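Local atomic coordinates of cytolethal distending toxin protein C (Haemophilus ducreyi, PDB entry 1SR4), a protein that forms one subunit of a three-protein bacterial genotoxin, adopts a ricin-like beta-trefoil fold and probably binds carbohydrate. Residues C[67-72]-C[85-90]; C[83-86]-C[92-95]; C[95-100]-C[105-110]. All coordinates share one frame; numbering follows the deposited sequence.

Interaction 1: C[67-72]-C[85-90]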
loop_
_atom_site.group_PDB
_atom_site.type_symbol
_atom_site.label_atom_id
_atom_site.label_comp_id
_atom_site.label_asym_id
_atom_site.label_seq_id
_atom_site.Cartn_x
_atom_site.Cartn_y
_atom_site.Cartn_z
ATOM N N GLN C 67 15.216 -5.653 -10.992
ATOM C CA GLN C 67 16.611 -5.268 -10.912
ATOM C C GLN C 67 16.587 -4.078 -9.962
ATOM O O GLN C 67 15.586 -3.373 -9.878
ATOM C CB GLN C 67 17.160 -4.829 -12.272
ATOM C CG GLN C 67 17.293 -5.947 -13.300
ATOM C CD GLN C 67 17.780 -5.415 -14.637
ATOM O OE1 GLN C 67 17.151 -4.537 -15.219
ATOM N NE2 GLN C 67 18.908 -5.936 -15.121
ATOM N N PHE C 68 17.675 -3.874 -9.234
ATOM C CA PHE C 68 17.786 -2.740 -8.333
ATOM C C PHE C 68 18.813 -1.855 -9.038
ATOM O O PHE C 68 19.995 -2.192 -9.105
ATOM C CB PHE C 68 18.282 -3.204 -6.964
ATOM C CG PHE C 68 17.378 -4.225 -6.316
ATOM C CD1 PHE C 68 16.116 -3.866 -5.857
ATOM C CD2 PHE C 68 17.762 -5.563 -6.234
ATOM C CE1 PHE C 68 15.244 -4.829 -5.327
ATOM C CE2 PHE C 68 16.895 -6.525 -5.708
ATOM C CZ PHE C 68 15.639 -6.156 -5.257
ATOM N N LYS C 69 18.346 -0.729 -9.569
ATOM C CA LYS C 69 19.189 0.196 -10.322
ATOM C C LYS C 69 19.666 1.420 -9.555
ATOM O O LYS C 69 18.931 2.015 -8.766
ATOM C CB LYS C 69 18.430 0.647 -11.578
ATOM C CG LYS C 69 19.173 1.627 -12.480
ATOM C CD LYS C 69 18.242 2.146 -13.576
ATOM C CE LYS C 69 18.864 3.313 -14.354
ATOM N NZ LYS C 69 19.268 4.423 -13.438
ATOM N N VAL C 70 20.912 1.791 -9.814
ATOM C CA VAL C 70 21.538 2.947 -9.197
ATOM C C VAL C 70 20.907 4.201 -9.784
ATOM O O VAL C 70 20.615 4.266 -10.980
ATOM C CB VAL C 70 23.067 2.984 -9.496
ATOM C CG1 VAL C 70 23.685 4.278 -8.974
ATOM C CG2 VAL C 70 23.752 1.775 -8.847
ATOM N N VAL C 71 20.692 5.197 -8.943
ATOM C CA VAL C 71 20.117 6.441 -9.424
ATOM C C VAL C 71 21.120 7.147 -10.345
ATOM O O VAL C 71 22.275 7.340 -9.974
ATOM C CB VAL C 71 19.795 7.389 -8.249
ATOM C CG1 VAL C 71 19.329 8.745 -8.777
ATOM C CG2 VAL C 71 18.712 6.760 -7.353
ATOM N N GLY C 72 20.677 7.520 -11.540
ATOM C CA GLY C 72 21.544 8.231 -12.471
ATOM C C GLY C 72 22.615 7.436 -13.222
ATOM O O GLY C 72 23.464 8.034 -13.891
ATOM N N THR C 85 27.044 -3.950 -11.147
ATOM C CA THR C 85 27.646 -4.214 -12.439
ATOM C C THR C 85 26.657 -3.666 -13.466
ATOM O O THR C 85 25.574 -3.182 -13.097
ATOM C CB THR C 85 27.946 -5.742 -12.677
ATOM O OG1 THR C 85 28.711 -5.884 -13.882
ATOM C CG2 THR C 85 26.659 -6.555 -12.836
ATOM N N ASP C 86 27.032 -3.707 -14.742
ATOM C CA ASP C 86 26.177 -3.222 -15.819
ATOM C C ASP C 86 24.813 -3.918 -15.770
ATOM O O ASP C 86 24.737 -5.146 -15.625
ATOM C CB ASP C 86 26.842 -3.499 -17.166
ATOM C CG ASP C 86 26.155 -2.785 -18.315
ATOM O OD1 ASP C 86 24.936 -2.998 -18.528
ATOM O OD2 ASP C 86 26.844 -2.001 -19.011
ATOM N N CYS C 87 23.741 -3.140 -15.908
ATOM C CA CYS C 87 22.397 -3.702 -15.842
ATOM C C CYS C 87 22.120 -4.727 -16.938
ATOM O O CYS C 87 21.277 -5.611 -16.759
ATOM C CB CYS C 87 21.338 -2.585 -15.858
ATOM S SG CYS C 87 21.309 -1.512 -14.367
ATOM N N LYS C 88 22.846 -4.638 -18.053
ATOM C CA LYS C 88 22.670 -5.592 -19.154
ATOM C C LYS C 88 23.133 -7.017 -18.811
ATOM O O LYS C 88 22.776 -7.976 -19.507
ATOM C CB LYS C 88 23.413 -5.109 -20.407
ATOM C CG LYS C 88 22.725 -3.968 -21.175
ATOM C CD LYS C 88 22.805 -2.602 -20.460
ATOM C CE LYS C 88 21.577 -2.319 -19.586
ATOM N NZ LYS C 88 21.498 -0.895 -19.111
ATOM N N ASP C 89 23.942 -7.166 -17.767
ATOM C CA ASP C 89 24.402 -8.502 -17.357
ATOM C C ASP C 89 23.291 -9.093 -16.488
ATOM O O ASP C 89 23.415 -9.201 -15.263
ATOM C CB ASP C 89 25.708 -8.401 -16.558
ATOM C CG ASP C 89 26.223 -9.756 -16.102
ATOM O OD1 ASP C 89 25.576 -10.769 -16.423
ATOM O OD2 ASP C 89 27.270 -9.809 -15.413
ATOM N N THR C 90 22.202 -9.468 -17.141
ATOM C CA THR C 90 21.032 -9.984 -16.454
ATOM C C THR C 90 21.254 -11.196 -15.550
ATOM O O THR C 90 20.583 -11.317 -14.521
ATOM C CB THR C 90 19.889 -10.266 -17.467
ATOM O OG1 THR C 90 20.303 -11.255 -18.417
ATOM C CG2 THR C 90 19.533 -8.997 -18.213
#
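The carbonyl oxygen of Cys-87 is gripped by the side-chain amide of Gln-67, with NE2 2.9 Å from Cys-87 O. The bond is short but bent, with an N-H...O angle of 131°. Its other geometry is sound: the oxygen lies near the plane of the Gln-67 amide, and the donor is tilted only 17° from the plane of the carbonyl. Gln-67 reaches this far because its chain is extended beyond CG (chi2 177°), which carries the amide from the strand to the turn after strand 84-86. The same NE2 also bonds to Thr-93 OG1, and that hydroxyl makes a weak bond to Cys-87 O, so amide, carbonyl and hydroxyl close a small polar cluster that helps fix the rotation of the amide.

Lys-69 adds a loose van der Waals contact, its CG lying 4.2 Å from Cys-87 SG. Beyond that point the chain runs extended until its last torsion turns NZ back to Val-70 O, 2.8 Å away; Glu-47 forms a salt bridge to the same ammonium.

The Cys-87 carbonyl is presented by a type I turn from Asp-86 to Asp-89, closed by Asp-89 N to Asp-86 O at 3.0 Å. An Asx turn reinforces it: the anti lone pair of Asp-86 OD1 accepts from Lys-88 N at 2.7 Å. Thr-90 brings CG2 to 4.4 Å from Gln-67 NE2, while its hydroxyl bonds to Tyr-56.

The disulfide Cys-76-Cys-87 ties the turn to strand 75-77, the antiparallel partner of strand 84-86. Gln-67 and Lys-69, for their part, bond through their backbones to strand 46-50, so the joint links the six-stranded sheet to the small hairpin, and Asp-89 at the N-cap leads into helix 90-93.

Interaction 2: C[83-86]-C[92-95]; sequences GTTD and HTVF
Two threonine methyls meet almost head-on: Thr-85 CG2 lies 3.5 Å from Thr-93 CG2, closer than usual for two carbons. The side chains themselves cross at about a right angle, so the touch is confined to the methyl groups and does not run along their length. Both hydroxyls are turned from the meeting point, as the distances indicate: Thr-85 OG1 is 5.7 Å from Thr-93 CG2. Thr-85 OG1 and Thr-93 OG1 stand 7.7 Å apart.

The first torsions explain this. In Thr-85, with OG1 opposite the backbone N (chi1 -172°), the methyl is left between N and the carbonyl carbon, projecting at the helix. In Thr-93, chi1 of 62° puts the hydroxyl between N and the carbonyl carbon and the methyl opposite the carbonyl carbon, facing strand 84-86. That methyl also packs beside the strand backbone, 3.6 Å from Asp-86 O. His-92 contributes its root alone, with CB 4.4 Å from Thr-85 CG2, while its imidazole lies farther off, the nearest ring atom of His-92, CG, being 5.3 Å from the same methyl.

Only 106 Å² is buried in all, and the CA atoms of Thr-85 and Thr-93 stay 7.5 Å apart; the evidence is for a small side-chain contact with no strand pairing. The buried hydroxyl of Thr-93 is bonded to Gln-67 NE2 and, from a widely different direction, Asp-89 O.

The contact sets the short helix 90-93 against strand 84-86 of the two-stranded sheet it forms with strand 75-77. Thr-85 bonds through its backbone to Cys-76 and touches Ala-78, and His-92 rests on Leu-80. Past the helix, Val-94 packs on Leu-65 and Gln-67 of strand 64-69, beside which the chain continues as strand 95-99.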
loop_
_atom_site.group_PDB
_atom_site.type_symbol
_atom_site.label_atom_id
_atom_site.label_comp_id
_atom_site.label_asym_id
_atom_site.label_seq_id
_atom_site.Cartn_x
_atom_site.Cartn_y
_atom_site.Cartn_z
ATOM N N GLY C 83 29.606 -4.427 -5.570
ATOM C CA GLY C 83 28.180 -4.428 -5.288
ATOM C C GLY C 83 27.249 -4.120 -6.448
ATOM O O GLY C 83 26.034 -4.211 -6.293
ATOM N N THR C 84 27.803 -3.738 -7.594
ATOM C CA THR C 84 27.009 -3.448 -8.787
ATOM C C THR C 84 27.776 -3.825 -10.048
ATOM O O THR C 84 28.995 -4.000 -10.021
ATOM C CB THR C 84 26.689 -1.937 -8.963
ATOM O OG1 THR C 84 27.918 -1.210 -9.064
ATOM C CG2 THR C 84 25.856 -1.397 -7.803
ATOM N N THR C 85 27.044 -3.950 -11.147
ATOM C CA THR C 85 27.646 -4.214 -12.439
ATOM C C THR C 85 26.657 -3.666 -13.466
ATOM O O THR C 85 25.574 -3.182 -13.097
ATOM C CB THR C 85 27.946 -5.742 -12.677
ATOM O OG1 THR C 85 28.711 -5.884 -13.882
ATOM C CG2 THR C 85 26.659 -6.555 -12.836
ATOM N N ASP C 86 27.032 -3.707 -14.742
ATOM C CA ASP C 86 26.177 -3.222 -15.819
ATOM C C ASP C 86 24.813 -3.918 -15.770
ATOM O O ASP C 86 24.737 -5.146 -15.625
ATOM C CB ASP C 86 26.842 -3.499 -17.166
ATOM C CG ASP C 86 26.155 -2.785 -18.315
ATOM O OD1 ASP C 86 24.936 -2.998 -18.528
ATOM O OD2 ASP C 86 26.844 -2.001 -19.011
ATOM N N HIS C 92 23.523 -11.690 -13.532
ATOM C CA HIS C 92 23.961 -11.239 -12.211
ATOM C C HIS C 92 23.135 -10.112 -11.625
ATOM O O HIS C 92 23.306 -9.777 -10.462
ATOM C CB HIS C 92 25.412 -10.771 -12.261
ATOM C CG HIS C 92 26.386 -11.864 -12.576
ATOM N ND1 HIS C 92 26.743 -12.830 -11.659
ATOM C CD2 HIS C 92 27.040 -12.169 -13.721
ATOM C CE1 HIS C 92 27.572 -13.688 -12.230
ATOM N NE2 HIS C 92 27.766 -13.311 -13.482
ATOM N N THR C 93 22.237 -9.531 -12.408
ATOM C CA THR C 93 21.479 -8.389 -11.907
ATOM C C THR C 93 19.989 -8.579 -11.748
ATOM O O THR C 93 19.335 -7.746 -11.113
ATOM C CB THR C 93 21.692 -7.163 -12.806
ATOM O OG1 THR C 93 21.212 -7.448 -14.121
ATOM C CG2 THR C 93 23.186 -6.832 -12.893
ATOM N N VAL C 94 19.443 -9.653 -12.313
ATOM C CA VAL C 94 18.010 -9.879 -12.199
ATOM C C VAL C 94 17.699 -10.716 -10.965
ATOM O O VAL C 94 18.209 -11.832 -10.797
ATOM C CB VAL C 94 17.439 -10.555 -13.449
ATOM C CG1 VAL C 94 15.940 -10.862 -13.254
ATOM C CG2 VAL C 94 17.628 -9.624 -14.666
ATOM N N PHE C 95 16.877 -10.150 -10.090
ATOM C CA PHE C 95 16.497 -10.839 -8.868
ATOM C C PHE C 95 15.004 -11.107 -8.864
ATOM O O PHE C 95 14.288 -10.664 -9.758
ATOM C CB PHE C 95 16.983 -10.054 -7.648
ATOM C CG PHE C 95 18.474 -10.115 -7.488
ATOM C CD1 PHE C 95 19.079 -11.196 -6.835
ATOM C CD2 PHE C 95 19.288 -9.169 -8.103
ATOM C CE1 PHE C 95 20.466 -11.340 -6.806
ATOM C CE2 PHE C 95 20.684 -9.302 -8.082
ATOM C CZ PHE C 95 21.273 -10.398 -7.429
#

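Interaction 3: C[95-100]-C[105-110]; sequences FNLIPT and FLIKDA
Leu-97 and Ile-107 form the apolar centre on one face, lying side by side and pointing the same way, with Leu-97 CD2 4.1 Å from Ile-107 CG1. Ile-107 CG2 also reaches Phe-95 CB at 3.8 Å, and Phe-105 lies obliquely beside Leu-97 and Pro-99, its CD1 3.8 Å from Pro-99 CA. The other face carries Ile-98 against Leu-106, CB to CB 3.7 Å, and the Thr-100 methyl meets Leu-106 CD1, crossing at about a right angle.

These faces are set by an antiparallel beta hairpin whose axes run at 153°. Ile-98 and Leu-106 form a hydrogen-bonded pair with straight reciprocal bonds (163° and 167°). Asn-96 and Lys-108 form the next: Lys-108 N to Asn-96 O is 3.0 Å, whereas the return bond, Asn-96 N to Lys-108 O, is bent and its 2.6 Å length doubtful. Lys-108 O also lies at the edge of the Phe-95 ring, near its plane.

Farther out, one water joins the strands, accepting from Asn-96 ND2 at 3.0 Å and donating to Asp-109 O at 2.9 Å. Asn-96 ND2 also bonds to Arg-60 O, and Lys-108 has a salt bridge to Asp-61. The Asp-109 carboxylate accepts hydrogen bonds from the backbone N of Leu-112 (OD2) and Phe-114 (OD1).

Subunit A meets Ile-98, Pro-99 and Thr-100; Ile-25 of protein B packs on Leu-97 and Phe-105; the hairpin thus meets both partner chains. Strand 95-99 continues the sheet beside strand 64-69, Leu-97 packing on Val-66 and Phe-68, while the backbone of Ile-107 bonds to that of Ile-116 of strand 115-117.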
loop_
_atom_site.group_PDB
_atom_site.type_symbol
_atom_site.label_atom_id
_atom_site.label_comp_id
_atom_site.label_asym_id
_atom_site.label_seq_id
_atom_site.Cartn_x
_atom_site.Cartn_y
_atom_site.Cartn_z
ATOM N N PHE C 95 16.877 -10.150 -10.090
ATOM C CA PHE C 95 16.497 -10.839 -8.868
ATOM C C PHE C 95 15.004 -11.107 -8.864
ATOM O O PHE C 95 14.288 -10.664 -9.758
ATOM C CB PHE C 95 16.983 -10.054 -7.648
ATOM C CG PHE C 95 18.474 -10.115 -7.488
ATOM C CD1 PHE C 95 19.079 -11.196 -6.835
ATOM C CD2 PHE C 95 19.288 -9.169 -8.103
ATOM C CE1 PHE C 95 20.466 -11.340 -6.806
ATOM C CE2 PHE C 95 20.684 -9.302 -8.082
ATOM C CZ PHE C 95 21.273 -10.398 -7.429
ATOM N N ASN C 96 14.540 -11.808 -7.840
ATOM C CA ASN C 96 13.164 -12.278 -7.801
ATOM C C ASN C 96 12.465 -12.036 -6.457
ATOM O O ASN C 96 12.822 -12.653 -5.461
ATOM C CB ASN C 96 13.265 -13.774 -8.140
ATOM C CG ASN C 96 11.938 -14.484 -8.215
ATOM O OD1 ASN C 96 10.876 -13.869 -8.249
ATOM N ND2 ASN C 96 12.000 -15.811 -8.259
ATOM N N LEU C 97 11.461 -11.158 -6.447
ATOM C CA LEU C 97 10.727 -10.833 -5.220
ATOM C C LEU C 97 9.649 -11.867 -4.911
ATOM O O LEU C 97 8.763 -12.114 -5.714
ATOM C CB LEU C 97 10.067 -9.445 -5.323
ATOM C CG LEU C 97 10.947 -8.239 -5.708
ATOM C CD1 LEU C 97 10.143 -6.929 -5.610
ATOM C CD2 LEU C 97 12.165 -8.174 -4.781
ATOM N N ILE C 98 9.738 -12.443 -3.720
ATOM C CA ILE C 98 8.804 -13.460 -3.226
ATOM C C ILE C 98 8.018 -12.816 -2.068
ATOM O O ILE C 98 8.596 -12.506 -1.031
ATOM C CB ILE C 98 9.578 -14.692 -2.645
ATOM C CG1 ILE C 98 10.444 -15.358 -3.728
ATOM C CG2 ILE C 98 8.600 -15.678 -1.990
ATOM C CD1 ILE C 98 9.693 -15.778 -5.008
ATOM N N PRO C 99 6.706 -12.608 -2.232
ATOM C CA PRO C 99 5.910 -12.003 -1.158
ATOM C C PRO C 99 5.695 -12.983 -0.001
ATOM O O PRO C 99 5.807 -14.199 -0.175
ATOM C CB PRO C 99 4.593 -11.630 -1.856
ATOM C CG PRO C 99 4.432 -12.724 -2.874
ATOM C CD PRO C 99 5.869 -12.937 -3.406
ATOM N N THR C 100 5.379 -12.441 1.174
ATOM C CA THR C 100 5.148 -13.247 2.376
ATOM C C THR C 100 3.900 -12.755 3.108
ATOM O O THR C 100 3.324 -11.720 2.741
ATOM C CB THR C 100 6.313 -13.128 3.377
ATOM O OG1 THR C 100 6.314 -11.817 3.948
ATOM C CG2 THR C 100 7.638 -13.386 2.700
ATOM N N PHE C 105 9.896 -9.470 2.190
ATOM C CA PHE C 105 10.126 -10.224 0.968
ATOM C C PHE C 105 11.342 -11.105 1.108
ATOM O O PHE C 105 12.279 -10.789 1.863
ATOM C CB PHE C 105 10.381 -9.289 -0.227
ATOM C CG PHE C 105 9.177 -8.511 -0.635
ATOM C CD1 PHE C 105 8.256 -9.058 -1.530
ATOM C CD2 PHE C 105 8.905 -7.281 -0.047
ATOM C CE1 PHE C 105 7.064 -8.387 -1.832
ATOM C CE2 PHE C 105 7.710 -6.604 -0.348
ATOM C CZ PHE C 105 6.797 -7.164 -1.238
ATOM N N LEU C 106 11.297 -12.222 0.390
ATOM C CA LEU C 106 12.440 -13.109 0.286
ATOM C C LEU C 106 12.939 -12.643 -1.082
ATOM O O LEU C 106 12.144 -12.177 -1.904
ATOM C CB LEU C 106 12.020 -14.579 0.190
ATOM C CG LEU C 106 12.143 -15.426 1.452
ATOM C CD1 LEU C 106 11.115 -14.951 2.448
ATOM C CD2 LEU C 106 11.934 -16.918 1.124
ATOM N N ILE C 107 14.234 -12.730 -1.340
ATOM C CA ILE C 107 14.732 -12.320 -2.646
ATOM C C ILE C 107 15.642 -13.396 -3.211
ATOM O O ILE C 107 16.626 -13.778 -2.569
ATOM C CB ILE C 107 15.536 -11.003 -2.587
ATOM C CG1 ILE C 107 14.671 -9.879 -2.005
ATOM C CG2 ILE C 107 16.001 -10.626 -4.006
ATOM C CD1 ILE C 107 15.402 -8.539 -1.859
ATOM N N LYS C 108 15.311 -13.899 -4.397
ATOM C CA LYS C 108 16.152 -14.910 -5.022
ATOM C C LYS C 108 16.796 -14.333 -6.268
ATOM O O LYS C 108 16.341 -13.305 -6.788
ATOM C CB LYS C 108 15.317 -16.145 -5.408
ATOM C CG LYS C 108 14.604 -16.782 -4.229
ATOM C CD LYS C 108 14.380 -18.268 -4.432
ATOM C CE LYS C 108 13.059 -18.563 -5.098
ATOM N NZ LYS C 108 12.841 -20.044 -5.190
ATOM N N ASP C 109 17.877 -14.967 -6.731
ATOM C CA ASP C 109 18.499 -14.532 -7.974
ATOM C C ASP C 109 17.709 -15.302 -9.043
ATOM O O ASP C 109 17.228 -16.420 -8.798
ATOM C CB ASP C 109 20.002 -14.871 -8.013
ATOM C CG ASP C 109 20.275 -16.365 -8.046
ATOM O OD1 ASP C 109 19.855 -17.081 -7.106
ATOM O OD2 ASP C 109 20.917 -16.822 -9.021
ATOM N N ALA C 110 17.533 -14.693 -10.208
ATOM C CA ALA C 110 16.769 -15.318 -11.272
ATOM C C ALA C 110 17.467 -16.504 -11.904
ATOM O O ALA C 110 16.818 -17.466 -12.295
ATOM C CB ALA C 110 16.428 -14.285 -12.351
HETATM O O HOH W 1 14.500 -17.316 -8.954
#

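In the fold
Interactions 1 and 2 form one continuous patch, their centres about 6 Å apart: they share Thr-85 and Asp-86, and Thr-93 OG1 lies 2.9 Å from Gln-67 NE2 and 3.2 Å from Cys-87 O. Interaction 3 is more distant, its centre about 17 Å from that of interaction 1 and 14 Å from that of interaction 2. Phe-95 belongs to both 2 and 3, and Val-94 O to Ala-110 N, 3.0 Å, is a probable hydrogen bond joining them. Phe-68, on the strand of interaction 1 but not in its contact, packs its CZ 4.0 Å from Leu-97 CD2. Together they follow the beta-trefoil chain from strand 64-69 to the hairpin that meets subunits A and B.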